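Local coordinates for DNA mismatch repair protein MUTS (PDB 1EWQ), which takes part in DNA mismatch repair, binding mismatched DNA, probably as the recognition step, and carrying a weak ATPase activity, at residues Pro128-Asn132 and Arg280-Arg286; Leu302-Asp307 and Arg544-Gly548; Arg319-Arg323 and Ala531-Glu535; Leu551-Arg557 and Pro610-Leu616. One frame throughout, in Å; residues are numbered along the deposited sequence.

In the fold
Followed from the N terminus, the chain first returns on itself at contact 1, where the loop between strands 110-116 and 134-139 meets the start of helix 282-293, in MutS domain III. Contact 2 opens next, on helix 299-314, and closes only at residues 544-548. Nested inside that long loop is contact 3, which pairs helix 316-326 with helix 514-540. Contact 4 opens after contact 2 has closed and joins two strands of a four-stranded sheet. Contacts 2 and 4 share this sheet, since strand 546-547 pairs with strand 613-616. Contacts 1 and 3 touch through Arg280 and Arg323, their centres about 17 Å apart.

Contact 1 of 4, residues Pro128-Asn132 and Arg280-Arg286; sequences PREAN and RTAPGRR
A side-chain-to-backbone hydrogen bond, a salt bridge and packing of arginine chains together join Arg129 and Glu130 of the loop 128-132 to Arg285 and Arg286 near the start of helix 282-293. The straightforward polar link is the bond from Arg286 NH1 to Arg129 O, 3.1 Å, which meets the carbonyl nearly end-on, with Arg129 O 16° out of the Arg286 guanidinium plane. Arg286 NH1 is also paired with Asp331 and NH2 with Glu333, so the loop carbonyl shares an already fixed donor.

The ionic part is looser. Glu130 starts away from the helix, but its chain bends at chi2 (65°) and brings OE2 back to Arg285 NH1 at 3.3 Å, a weak hydrogen bond within a salt bridge. The carboxylate and guanidinium planes lie only 19° apart. Arg285 NE has a stronger partner in Asp277.

Packing supplies the rest. Arg129 crosses Arg285 at about a right angle and lays its CD over one face of that guanidinium, 3.1 Å from Arg285 NH1. Arg129 CG lies 3.8 Å from Ala282 CB. Arg286 CD lies against Ala131, 4.1 Å from its CB. Beneath, the helix begins with Thr281 as N-cap, whose OG1 accepts from Gly284 N at 3.2 Å and also bonds to Asp528.

The Arg129 and Arg285 guanidinium groups thus lie near each other, a closeness that Glu130 and Asp277, both paired with Arg285, probably make easier, while Arg286 makes its separate link to the loop carbonyl. The contact is mixed: one carbonyl bond and one weak ion pair, combined with the packing of an arginine chain over a guanidinium face.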
loop_
_atom_site.group_PDB
_atom_site.type_symbol
_atom_site.label_atom_id
_atom_site.label_comp_id
_atom_site.label_asym_id
_atom_site.label_seq_id
_atom_site.Cartn_x
_atom_site.Cartn_y
_atom_site.Cartn_z
ATOM N N PRO C 128 4.802 -18.203 1.946
ATOM C CA PRO C 128 4.089 -18.192 0.668
ATOM C C PRO C 128 4.207 -19.627 0.153
ATOM O O PRO C 128 4.953 -20.420 0.726
ATOM C CB PRO C 128 4.896 -17.204 -0.162
ATOM C CG PRO C 128 6.296 -17.489 0.278
ATOM C CD PRO C 128 6.160 -17.647 1.797
ATOM N N ARG C 129 3.473 -19.981 -0.895
ATOM C CA ARG C 129 3.574 -21.337 -1.435
ATOM C C ARG C 129 4.968 -21.511 -2.026
ATOM O O ARG C 129 5.580 -22.565 -1.912
ATOM C CB ARG C 129 2.530 -21.562 -2.537
ATOM C CG ARG C 129 1.444 -22.575 -2.205
ATOM C CD ARG C 129 0.437 -22.699 -3.351
ATOM N NE ARG C 129 -0.706 -23.535 -2.975
ATOM C CZ ARG C 129 -0.768 -24.854 -3.148
ATOM N NH1 ARG C 129 0.246 -25.501 -3.700
ATOM N NH2 ARG C 129 -1.842 -25.531 -2.759
ATOM N N GLU C 130 5.450 -20.445 -2.651
ATOM C CA GLU C 130 6.759 -20.396 -3.293
ATOM C C GLU C 130 7.943 -20.591 -2.337
ATOM O O GLU C 130 7.793 -20.576 -1.121
ATOM C CB GLU C 130 6.937 -19.041 -3.994
ATOM C CG GLU C 130 5.962 -18.745 -5.116
ATOM C CD GLU C 130 4.522 -18.615 -4.647
ATOM O OE1 GLU C 130 4.291 -18.089 -3.536
ATOM O OE2 GLU C 130 3.618 -19.028 -5.404
ATOM N N ALA C 131 9.130 -20.749 -2.910
ATOM C CA ALA C 131 10.333 -20.911 -2.114
ATOM C C ALA C 131 10.586 -19.587 -1.406
ATOM O O ALA C 131 10.325 -18.519 -1.955
ATOM C CB ALA C 131 11.508 -21.262 -3.001
ATOM N N ASN C 132 11.090 -19.667 -0.181
ATOM C CA ASN C 132 11.380 -18.485 0.611
ATOM C C ASN C 132 12.876 -18.533 0.920
ATOM O O ASN C 132 13.323 -19.293 1.785
ATOM C CB ASN C 132 10.548 -18.529 1.890
ATOM C CG ASN C 132 10.575 -17.235 2.641
ATOM O OD1 ASN C 132 11.102 -17.160 3.756
ATOM N ND2 ASN C 132 10.008 -16.196 2.043
ATOM N N ARG C 280 -1.065 -28.346 -8.571
ATOM C CA ARG C 280 -1.961 -28.657 -7.462
ATOM C C ARG C 280 -1.315 -28.605 -6.073
ATOM O O ARG C 280 -1.999 -28.363 -5.084
ATOM C CB ARG C 280 -2.607 -30.024 -7.699
ATOM C CG ARG C 280 -3.694 -29.987 -8.777
ATOM C CD ARG C 280 -4.824 -29.075 -8.317
ATOM N NE ARG C 280 -5.758 -28.684 -9.370
ATOM C CZ ARG C 280 -6.838 -29.377 -9.720
ATOM N NH1 ARG C 280 -7.136 -30.519 -9.103
ATOM N NH2 ARG C 280 -7.632 -28.914 -10.676
ATOM N N THR C 281 -0.002 -28.798 -6.001
ATOM C CA THR C 281 0.697 -28.772 -4.719
ATOM C C THR C 281 1.768 -27.674 -4.640
ATOM O O THR C 281 2.230 -27.168 -5.661
ATOM C CB THR C 281 1.388 -30.100 -4.462
ATOM O OG1 THR C 281 2.422 -30.279 -5.433
ATOM C CG2 THR C 281 0.398 -31.247 -4.574
ATOM N N ALA C 282 2.173 -27.320 -3.423
ATOM C CA ALA C 282 3.187 -26.288 -3.258
ATOM C C ALA C 282 4.530 -26.777 -3.815
ATOM O O ALA C 282 5.201 -26.041 -4.529
ATOM C CB ALA C 282 3.317 -25.892 -1.783
ATOM N N PRO C 283 4.935 -28.022 -3.494
ATOM C CA PRO C 283 6.209 -28.551 -4.003
ATOM C C PRO C 283 6.240 -28.482 -5.537
ATOM O O PRO C 283 7.285 -28.250 -6.146
ATOM C CB PRO C 283 6.220 -29.988 -3.492
ATOM C CG PRO C 283 5.455 -29.893 -2.185
ATOM C CD PRO C 283 4.306 -28.967 -2.546
ATOM N N GLY C 284 5.073 -28.683 -6.141
ATOM C CA GLY C 284 4.943 -28.628 -7.585
ATOM C C GLY C 284 5.077 -27.204 -8.085
ATOM O O GLY C 284 5.789 -26.954 -9.047
ATOM N N ARG C 285 4.397 -26.260 -7.449
ATOM C CA ARG C 285 4.520 -24.864 -7.873
ATOM C C ARG C 285 5.979 -24.432 -7.754
ATOM O O ARG C 285 6.492 -23.721 -8.616
ATOM C CB ARG C 285 3.653 -23.937 -7.013
ATOM C CG ARG C 285 3.805 -22.471 -7.389
ATOM C CD ARG C 285 2.844 -21.563 -6.629
ATOM N NE ARG C 285 1.453 -21.867 -6.947
ATOM C CZ ARG C 285 0.401 -21.300 -6.364
ATOM N NH1 ARG C 285 0.560 -20.376 -5.422
ATOM N NH2 ARG C 285 -0.818 -21.684 -6.707
ATOM N N ARG C 286 6.638 -24.860 -6.677
ATOM C CA ARG C 286 8.041 -24.516 -6.461
ATOM C C ARG C 286 8.948 -25.149 -7.523
ATOM O O ARG C 286 9.860 -24.497 -8.036
ATOM C CB ARG C 286 8.499 -24.938 -5.057
ATOM C CG ARG C 286 7.931 -24.062 -3.902
ATOM C CD ARG C 286 8.721 -24.271 -2.592
ATOM N NE ARG C 286 8.629 -25.645 -2.101
ATOM C CZ ARG C 286 7.661 -26.081 -1.302
ATOM N NH1 ARG C 286 6.710 -25.249 -0.892
ATOM N NH2 ARG C 286 7.619 -27.357 -0.944
#

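Contact 2 of 4, residues Leu302-Asp307 and Arg544-Gly548; sequences LEARLD and RPRFG
A salt-bridge network over a small apolar patch joins helix 299-314 to the edge strand 546-547, with Arg544 inserted between Glu303 and Asp307, residues one helical turn apart. Its side chain is extended from CG to NE, with CG anti to the backbone N (chi1 176°), and this carries the guanidinium across to the helix. NH1 and NH2 both grip the single oxygen Asp307 OD1 end-on and from the same face of the carboxylate; the NH1 bond to OD1 is 2.8 Å. On the flank toward Glu303, Arg544 NH2 reaches OE1 at 3.2 Å in a nearly straight bond (163°), arriving from above that carboxylate plane. A water completes this side, accepting from Arg544 NE at 2.8 Å while donating to Glu303 OE1 and Pro545 O. Leu306 CB sits over the centre of one guanidinium face, 3.5 Å from Arg544 CZ. A methionine in place of Arg544 would probably leave Asp307 without this cationic partner and the bridging water with one donor fewer.

Below the charges, Leu306 CD1 meets Phe547 CE1 at 3.8 Å and Pro545 CG at 4.1 Å. Glu303 runs alongside the phenyl ring, the opposite way, with OE2 at the ring edge, 3.6 Å from Phe547 CD1. That oxygen also receives a second water, itself bonded to Phe547 N, and forms a salt bridge with Arg299.

Around this junction, Pro545 and Phe547 also lean on Ala603 of helix 589-603, and the backbone of Arg546 pairs with strand 613-616, so helix 299-314 flanks the sheet's edge.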
loop_
_atom_site.group_PDB
_atom_site.type_symbol
_atom_site.label_atom_id
_atom_site.label_comp_id
_atom_site.label_asym_id
_atom_site.label_seq_id
_atom_site.Cartn_x
_atom_site.Cartn_y
_atom_site.Cartn_z
ATOM N N LEU C 302 15.204 -32.409 -21.892
ATOM C CA LEU C 302 14.022 -31.664 -22.317
ATOM C C LEU C 302 13.037 -32.589 -23.024
ATOM O O LEU C 302 11.840 -32.547 -22.762
ATOM C CB LEU C 302 14.411 -30.504 -23.238
ATOM C CG LEU C 302 15.009 -29.296 -22.505
ATOM C CD1 LEU C 302 15.628 -28.343 -23.509
ATOM C CD2 LEU C 302 13.926 -28.605 -21.669
ATOM N N GLU C 303 13.542 -33.436 -23.914
ATOM C CA GLU C 303 12.675 -34.369 -24.635
ATOM C C GLU C 303 12.008 -35.331 -23.640
ATOM O O GLU C 303 10.882 -35.775 -23.858
ATOM C CB GLU C 303 13.485 -35.152 -25.678
ATOM C CG GLU C 303 14.233 -34.259 -26.680
ATOM C CD GLU C 303 13.342 -33.722 -27.793
ATOM O OE1 GLU C 303 12.130 -33.523 -27.564
ATOM O OE2 GLU C 303 13.859 -33.486 -28.907
ATOM N N ALA C 304 12.693 -35.637 -22.542
ATOM C CA ALA C 304 12.136 -36.526 -21.525
ATOM C C ALA C 304 10.994 -35.817 -20.793
ATOM O O ALA C 304 9.978 -36.432 -20.483
ATOM C CB ALA C 304 13.223 -36.961 -20.529
ATOM N N ARG C 305 11.165 -34.527 -20.514
ATOM C CA ARG C 305 10.109 -33.772 -19.843
ATOM C C ARG C 305 8.908 -33.680 -20.786
ATOM O O ARG C 305 7.760 -33.817 -20.364
ATOM C CB ARG C 305 10.578 -32.352 -19.480
ATOM C CG ARG C 305 11.535 -32.223 -18.281
ATOM C CD ARG C 305 11.824 -30.729 -18.012
ATOM N NE ARG C 305 12.768 -30.509 -16.913
ATOM C CZ ARG C 305 13.224 -29.320 -16.522
ATOM N NH1 ARG C 305 12.827 -28.210 -17.131
ATOM N NH2 ARG C 305 14.099 -29.243 -15.524
ATOM N N LEU C 306 9.173 -33.442 -22.065
ATOM C CA LEU C 306 8.090 -33.333 -23.036
ATOM C C LEU C 306 7.378 -34.670 -23.197
ATOM O O LEU C 306 6.173 -34.703 -23.434
ATOM C CB LEU C 306 8.620 -32.832 -24.391
ATOM C CG LEU C 306 9.005 -31.348 -24.459
ATOM C CD1 LEU C 306 9.689 -31.066 -25.786
ATOM C CD2 LEU C 306 7.761 -30.460 -24.275
ATOM N N ASP C 307 8.107 -35.778 -23.064
ATOM C CA ASP C 307 7.457 -37.080 -23.179
ATOM C C ASP C 307 6.443 -37.235 -22.061
ATOM O O ASP C 307 5.307 -37.619 -22.315
ATOM C CB ASP C 307 8.467 -38.229 -23.138
ATOM C CG ASP C 307 9.282 -38.318 -24.406
ATOM O OD1 ASP C 307 8.742 -37.959 -25.474
ATOM O OD2 ASP C 307 10.457 -38.744 -24.352
ATOM N N ARG C 544 3.637 -29.554 -28.944
ATOM C CA ARG C 544 4.984 -29.973 -28.588
ATOM C C ARG C 544 5.987 -29.419 -29.588
ATOM O O ARG C 544 5.840 -29.614 -30.798
ATOM C CB ARG C 544 5.104 -31.505 -28.551
ATOM C CG ARG C 544 6.528 -31.982 -28.264
ATOM C CD ARG C 544 6.605 -33.484 -28.025
ATOM N NE ARG C 544 7.978 -33.930 -27.796
ATOM C CZ ARG C 544 8.309 -35.021 -27.113
ATOM N NH1 ARG C 544 7.367 -35.788 -26.587
ATOM N NH2 ARG C 544 9.585 -35.336 -26.943
ATOM N N PRO C 545 7.010 -28.696 -29.093
ATOM C CA PRO C 545 8.061 -28.099 -29.919
ATOM C C PRO C 545 9.146 -29.109 -30.293
ATOM O O PRO C 545 9.410 -30.054 -29.559
ATOM C CB PRO C 545 8.611 -26.999 -29.017
ATOM C CG PRO C 545 8.535 -27.644 -27.671
ATOM C CD PRO C 545 7.133 -28.230 -27.699
ATOM N N ARG C 546 9.773 -28.902 -31.442
ATOM C CA ARG C 546 10.840 -29.782 -31.882
ATOM C C ARG C 546 12.114 -28.948 -31.832
ATOM O O ARG C 546 12.084 -27.754 -32.096
ATOM C CB ARG C 546 10.586 -30.262 -33.306
ATOM C CG ARG C 546 9.189 -30.823 -33.545
ATOM C CD ARG C 546 8.885 -32.026 -32.665
ATOM N NE ARG C 546 7.503 -32.479 -32.828
ATOM C CZ ARG C 546 6.961 -33.496 -32.161
ATOM N NH1 ARG C 546 7.682 -34.178 -31.277
ATOM N NH2 ARG C 546 5.693 -33.833 -32.372
ATOM N N PHE C 547 13.232 -29.576 -31.490
ATOM C CA PHE C 547 14.493 -28.850 -31.399
ATOM C C PHE C 547 15.414 -29.113 -32.584
ATOM O O PHE C 547 15.558 -30.249 -33.025
ATOM C CB PHE C 547 15.209 -29.206 -30.090
ATOM C CG PHE C 547 14.392 -28.916 -28.864
ATOM C CD1 PHE C 547 13.799 -29.945 -28.148
ATOM C CD2 PHE C 547 14.185 -27.604 -28.454
ATOM C CE1 PHE C 547 13.006 -29.670 -27.036
ATOM C CE2 PHE C 547 13.395 -27.311 -27.346
ATOM C CZ PHE C 547 12.804 -28.340 -26.635
ATOM N N GLY C 548 16.026 -28.043 -33.083
ATOM C CA GLY C 548 16.940 -28.120 -34.212
ATOM C C GLY C 548 17.758 -26.835 -34.221
ATOM O O GLY C 548 17.840 -26.164 -33.192
HETATM O O HOH W 1 9.994 -32.545 -29.101
HETATM O O HOH W 2 12.760 -32.557 -31.024
#

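Contact 3 of 4, residues Arg319-Arg323 and Ala531-Glu535; sequences REGVR and AALAE
One face of the Arg323 guanidinium is overlaid by Glu535 CG, offset toward the rim, while the Arg319 guanidinium meets Glu535 OE1 at its edge. These groups form a buried salt-bridge network between two helices of MutS domain III, 316-326 and 514-540, whose short segments cross at -125° with their axes 10.2 Å apart.

The Glu535 chain bends at chi2, turning the carboxylate in between the two arginines. Arg319 NE bonds to Glu535 OE1 at 2.8 Å, from above the carboxylate plane, and Arg323 NE forms a salt bridge with Glu535 OE1 at 3.1 Å. The Arg323 guanidinium lies at only 24° to the carboxylate, in keeping with the stacked approach of CG, whereas that of Arg319 is turned by 62°. Arg319 also grips its neighbour Glu320 side-on, NE and NH2 both donating to OE2, with NH2 at 3.0 Å. Glu320 OE2 in turn lies 2.7 Å from Glu535 OE2, close enough that one acid probably holds a proton, although two nearby arginines would favour the charged forms. A leucine at Arg319 would probably leave the two crowded carboxylates with one counter-charge fewer and Glu320 OE2 without its double grip.

The nearest CA pair is Arg319 and Ala531, and the small Ala531 and Ala534 give the aliphatic parts of the arginines a surface. Phe312 of helix 299-314 packs on Ala531 and Ala534, and Glu278 O accepts from Arg323 NH1. Against the alanines, Arg319 CD rests 3.8 Å from Ala534 CB and Arg323 CG 4.0 Å from Ala531 CB.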
loop_
_atom_site.group_PDB
_atom_site.type_symbol
_atom_site.label_atom_id
_atom_site.label_comp_id
_atom_site.label_asym_id
_atom_site.label_seq_id
_atom_site.Cartn_x
_atom_site.Cartn_y
_atom_site.Cartn_z
ATOM N N ARG C 319 -4.746 -38.116 -16.200
ATOM C CA ARG C 319 -4.329 -36.758 -15.889
ATOM C C ARG C 319 -5.268 -36.086 -14.892
ATOM O O ARG C 319 -4.822 -35.531 -13.885
ATOM C CB ARG C 319 -4.269 -35.904 -17.158
ATOM C CG ARG C 319 -3.725 -34.500 -16.899
ATOM C CD ARG C 319 -3.850 -33.598 -18.116
ATOM N NE ARG C 319 -5.243 -33.304 -18.437
ATOM C CZ ARG C 319 -5.841 -33.672 -19.564
ATOM N NH1 ARG C 319 -5.166 -34.354 -20.481
ATOM N NH2 ARG C 319 -7.104 -33.345 -19.779
ATOM N N GLU C 320 -6.567 -36.120 -15.178
ATOM C CA GLU C 320 -7.542 -35.488 -14.297
ATOM C C GLU C 320 -7.638 -36.240 -12.966
ATOM O O GLU C 320 -7.860 -35.635 -11.909
ATOM C CB GLU C 320 -8.917 -35.431 -14.979
ATOM C CG GLU C 320 -8.942 -34.630 -16.290
ATOM C CD GLU C 320 -8.548 -33.172 -16.095
ATOM O OE1 GLU C 320 -8.844 -32.615 -15.011
ATOM O OE2 GLU C 320 -7.956 -32.587 -17.028
ATOM N N GLY C 321 -7.466 -37.557 -13.022
ATOM C CA GLY C 321 -7.521 -38.360 -11.815
ATOM C C GLY C 321 -6.397 -37.991 -10.865
ATOM O O GLY C 321 -6.619 -37.777 -9.668
ATOM N N VAL C 322 -5.184 -37.918 -11.401
ATOM C CA VAL C 322 -4.021 -37.564 -10.594
ATOM C C VAL C 322 -4.203 -36.170 -9.989
ATOM O O VAL C 322 -3.967 -35.972 -8.793
ATOM C CB VAL C 322 -2.728 -37.619 -11.447
ATOM C CG1 VAL C 322 -1.582 -36.927 -10.732
ATOM C CG2 VAL C 322 -2.365 -39.068 -11.718
ATOM N N ARG C 323 -4.645 -35.219 -10.812
ATOM C CA ARG C 323 -4.870 -33.846 -10.370
ATOM C C ARG C 323 -5.950 -33.770 -9.278
ATOM O O ARG C 323 -5.854 -32.965 -8.349
ATOM C CB ARG C 323 -5.238 -32.958 -11.579
ATOM C CG ARG C 323 -4.058 -32.686 -12.532
ATOM C CD ARG C 323 -4.465 -31.978 -13.831
ATOM N NE ARG C 323 -5.133 -30.699 -13.595
ATOM C CZ ARG C 323 -4.552 -29.628 -13.059
ATOM N NH1 ARG C 323 -3.272 -29.670 -12.703
ATOM N NH2 ARG C 323 -5.254 -28.517 -12.859
ATOM N N ALA C 531 1.596 -33.048 -15.191
ATOM C CA ALA C 531 0.148 -33.068 -15.382
ATOM C C ALA C 531 -0.373 -31.640 -15.554
ATOM O O ALA C 531 -1.285 -31.384 -16.348
ATOM C CB ALA C 531 -0.534 -33.750 -14.191
ATOM N N ALA C 532 0.226 -30.706 -14.817
ATOM C CA ALA C 532 -0.163 -29.299 -14.888
ATOM C C ALA C 532 0.160 -28.672 -16.247
ATOM O O ALA C 532 -0.642 -27.917 -16.798
ATOM C CB ALA C 532 0.521 -28.513 -13.780
ATOM N N LEU C 533 1.341 -28.970 -16.776
ATOM C CA LEU C 533 1.733 -28.421 -18.068
ATOM C C LEU C 533 0.861 -29.042 -19.152
ATOM O O LEU C 533 0.576 -28.397 -20.167
ATOM C CB LEU C 533 3.215 -28.703 -18.352
ATOM C CG LEU C 533 4.214 -27.970 -17.440
ATOM C CD1 LEU C 533 5.638 -28.407 -17.741
ATOM C CD2 LEU C 533 4.077 -26.474 -17.650
ATOM N N ALA C 534 0.435 -30.290 -18.938
ATOM C CA ALA C 534 -0.423 -30.962 -19.908
ATOM C C ALA C 534 -1.791 -30.303 -19.859
ATOM O O ALA C 534 -2.422 -30.095 -20.892
ATOM C CB ALA C 534 -0.549 -32.462 -19.591
ATOM N N GLU C 535 -2.231 -29.976 -18.648
ATOM C CA GLU C 535 -3.518 -29.327 -18.426
ATOM C C GLU C 535 -3.583 -28.007 -19.194
ATOM O O GLU C 535 -4.559 -27.733 -19.895
ATOM C CB GLU C 535 -3.705 -29.049 -16.938
ATOM C CG GLU C 535 -5.142 -28.830 -16.507
ATOM C CD GLU C 535 -5.960 -30.115 -16.541
ATOM O OE1 GLU C 535 -5.357 -31.199 -16.648
ATOM O OE2 GLU C 535 -7.199 -30.047 -16.452
#

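Contact 4 of 4, residues Leu551-Arg557 and Pro610-Leu616; sequences LQIRAGR and PAEEAHL
Arg554 stretches over Glu612 and Glu613, its chain crossing both acids, so that one guanidinium serves two carboxylates turned at different angles to it. With CG anti to the backbone N (chi1 -172°) and a bend at chi3, the chain brings NE to Glu612 OE1 at 2.8 Å. This bond is almost straight, 171°, lies in the guanidinium plane and uses the anti lone pair of OE1. The Glu613 carboxylate is steeper, and its salt bridge from OE2 to Arg554 NH1 is modelled very short, so its exact length is doubtful. Glu613 is extended and offers its other oxygen, OE1, to His615 NE2 at 2.6 Å. Glu612 and Glu613 both stand opposite Arg554 in the backbone, a classic beta bulge, in which Arg554 O accepts from Glu612 N at 2.8 Å and, weakly, from Glu613 N.

Beyond the bulge the strands are regular and antiparallel. Gln552 and His615 form a hydrogen-bonded pair, each backbone N to the other's O at 2.7 Å, and their side chains share a face with Arg554 and Glu613. On the reverse face Leu551 and Leu616 lie side by side, pointing the same way, and Leu616 CD2 meets Ile553 CD1 at 3.9 Å. The Arg557 guanidinium lays one face over the Pro610 carbonyl carbon, while Arg557 N donates to Pro610 O at 3.0 Å; Arg557 NH2 bonds to Gly541 O, and NH1 forms a salt bridge with Glu562.

Strand 551-556 is flanked by strand 570-574 on its far side, strand 613-616 by 546-547, and helix 589-603 packs against Ile553, Pro610 and Leu616.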
loop_
_atom_site.group_PDB
_atom_site.type_symbol
_atom_site.label_atom_id
_atom_site.label_comp_id
_atom_site.label_asym_id
_atom_site.label_seq_id
_atom_site.Cartn_x
_atom_site.Cartn_y
_atom_site.Cartn_z
ATOM N N LEU C 551 14.829 -21.817 -36.274
ATOM C CA LEU C 551 13.669 -21.425 -35.508
ATOM C C LEU C 551 12.587 -21.336 -36.569
ATOM O O LEU C 551 12.706 -20.575 -37.528
ATOM C CB LEU C 551 13.875 -20.068 -34.829
ATOM C CG LEU C 551 12.680 -19.537 -34.024
ATOM C CD1 LEU C 551 13.171 -18.602 -32.921
ATOM C CD2 LEU C 551 11.702 -18.828 -34.950
ATOM N N GLN C 552 11.555 -22.157 -36.424
ATOM C CA GLN C 552 10.446 -22.147 -37.365
ATOM C C GLN C 552 9.161 -22.270 -36.588
ATOM O O GLN C 552 8.793 -23.349 -36.116
ATOM C CB GLN C 552 10.572 -23.283 -38.381
ATOM C CG GLN C 552 11.788 -23.135 -39.273
ATOM C CD GLN C 552 11.846 -24.163 -40.393
ATOM O OE1 GLN C 552 10.990 -24.181 -41.287
ATOM N NE2 GLN C 552 12.858 -25.022 -40.352
ATOM N N ILE C 553 8.485 -21.139 -36.446
ATOM C CA ILE C 553 7.242 -21.082 -35.702
ATOM C C ILE C 553 6.077 -20.740 -36.618
ATOM O O ILE C 553 6.099 -19.721 -37.309
ATOM C CB ILE C 553 7.320 -20.010 -34.583
ATOM C CG1 ILE C 553 8.511 -20.295 -33.661
ATOM C CG2 ILE C 553 6.024 -19.991 -33.792
ATOM C CD1 ILE C 553 8.684 -19.273 -32.537
ATOM N N ARG C 554 5.064 -21.595 -36.623
ATOM C CA ARG C 554 3.879 -21.349 -37.427
ATOM C C ARG C 554 2.737 -20.968 -36.494
ATOM O O ARG C 554 2.427 -21.696 -35.553
ATOM C CB ARG C 554 3.484 -22.594 -38.236
ATOM C CG ARG C 554 2.352 -22.325 -39.251
ATOM C CD ARG C 554 2.031 -23.537 -40.147
ATOM N NE ARG C 554 1.260 -24.576 -39.458
ATOM C CZ ARG C 554 1.702 -25.811 -39.243
ATOM N NH1 ARG C 554 2.912 -26.159 -39.662
ATOM N NH2 ARG C 554 0.940 -26.699 -38.614
ATOM N N ALA C 555 2.128 -19.816 -36.752
ATOM C CA ALA C 555 1.006 -19.337 -35.958
ATOM C C ALA C 555 1.278 -19.256 -34.461
ATOM O O ALA C 555 0.499 -19.774 -33.657
ATOM C CB ALA C 555 -0.231 -20.218 -36.217
ATOM N N GLY C 556 2.372 -18.596 -34.090
ATOM C CA GLY C 556 2.693 -18.445 -32.685
ATOM C C GLY C 556 1.910 -17.291 -32.084
ATOM O O GLY C 556 1.471 -16.392 -32.803
ATOM N N ARG C 557 1.727 -17.315 -30.767
ATOM C CA ARG C 557 0.995 -16.263 -30.083
ATOM C C ARG C 557 1.597 -16.010 -28.703
ATOM O O ARG C 557 2.216 -16.899 -28.109
ATOM C CB ARG C 557 -0.468 -16.656 -29.899
ATOM C CG ARG C 557 -0.960 -17.769 -30.801
ATOM C CD ARG C 557 -1.920 -18.619 -30.021
ATOM N NE ARG C 557 -1.713 -20.031 -30.261
ATOM C CZ ARG C 557 -2.065 -20.989 -29.414
ATOM N NH1 ARG C 557 -2.636 -20.691 -28.259
ATOM N NH2 ARG C 557 -1.864 -22.248 -29.742
ATOM N N PRO C 610 2.562 -22.084 -27.309
ATOM C CA PRO C 610 1.421 -21.511 -28.034
ATOM C C PRO C 610 1.687 -21.289 -29.520
ATOM O O PRO C 610 2.102 -20.209 -29.929
ATOM C CB PRO C 610 1.168 -20.193 -27.292
ATOM C CG PRO C 610 2.557 -19.792 -26.870
ATOM C CD PRO C 610 3.123 -21.100 -26.362
ATOM N N ALA C 611 1.444 -22.318 -30.325
ATOM C CA ALA C 611 1.651 -22.230 -31.768
ATOM C C ALA C 611 1.041 -23.446 -32.457
ATOM O O ALA C 611 0.587 -24.378 -31.796
ATOM C CB ALA C 611 3.148 -22.157 -32.080
ATOM N N GLU C 612 1.016 -23.423 -33.785
ATOM C CA GLU C 612 0.499 -24.552 -34.540
ATOM C C GLU C 612 1.625 -25.563 -34.642
ATOM O O GLU C 612 1.412 -26.763 -34.525
ATOM C CB GLU C 612 0.049 -24.110 -35.932
ATOM C CG GLU C 612 -1.436 -23.830 -36.018
ATOM C CD GLU C 612 -1.860 -23.317 -37.379
ATOM O OE1 GLU C 612 -1.208 -23.687 -38.381
ATOM O OE2 GLU C 612 -2.849 -22.553 -37.450
ATOM N N GLU C 613 2.835 -25.059 -34.845
ATOM C CA GLU C 613 4.022 -25.896 -34.943
ATOM C C GLU C 613 5.184 -25.026 -34.522
ATOM O O GLU C 613 5.189 -23.820 -34.760
ATOM C CB GLU C 613 4.246 -26.384 -36.381
ATOM C CG GLU C 613 5.423 -27.361 -36.537
ATOM C CD GLU C 613 5.574 -27.880 -37.961
ATOM O OE1 GLU C 613 6.515 -28.664 -38.233
ATOM O OE2 GLU C 613 4.744 -27.500 -38.817
ATOM N N ALA C 614 6.169 -25.625 -33.879
ATOM C CA ALA C 614 7.314 -24.850 -33.458
ATOM C C ALA C 614 8.559 -25.708 -33.505
ATOM O O ALA C 614 8.615 -26.785 -32.912
ATOM C CB ALA C 614 7.090 -24.294 -32.047
ATOM N N HIS C 615 9.536 -25.231 -34.271
ATOM C CA HIS C 615 10.825 -25.883 -34.408
ATOM C C HIS C 615 11.720 -24.847 -33.750
ATOM O O HIS C 615 11.717 -23.685 -34.152
ATOM C CB HIS C 615 11.170 -26.074 -35.890
ATOM C CG HIS C 615 10.438 -27.216 -36.533
ATOM N ND1 HIS C 615 10.907 -28.512 -36.503
ATOM C CD2 HIS C 615 9.251 -27.262 -37.187
ATOM C CE1 HIS C 615 10.043 -29.307 -37.110
ATOM N NE2 HIS C 615 9.029 -28.574 -37.534
ATOM N N LEU C 616 12.472 -25.256 -32.735
ATOM C CA LEU C 616 13.303 -24.314 -32.003
ATOM C C LEU C 616 14.712 -24.761 -31.674
ATOM O O LEU C 616 14.970 -25.945 -31.457
ATOM C CB LEU C 616 12.614 -23.950 -30.686
ATOM C CG LEU C 616 11.210 -23.352 -30.779
ATOM C CD1 LEU C 616 10.515 -23.490 -29.436
ATOM C CD2 LEU C 616 11.292 -21.893 -31.217
#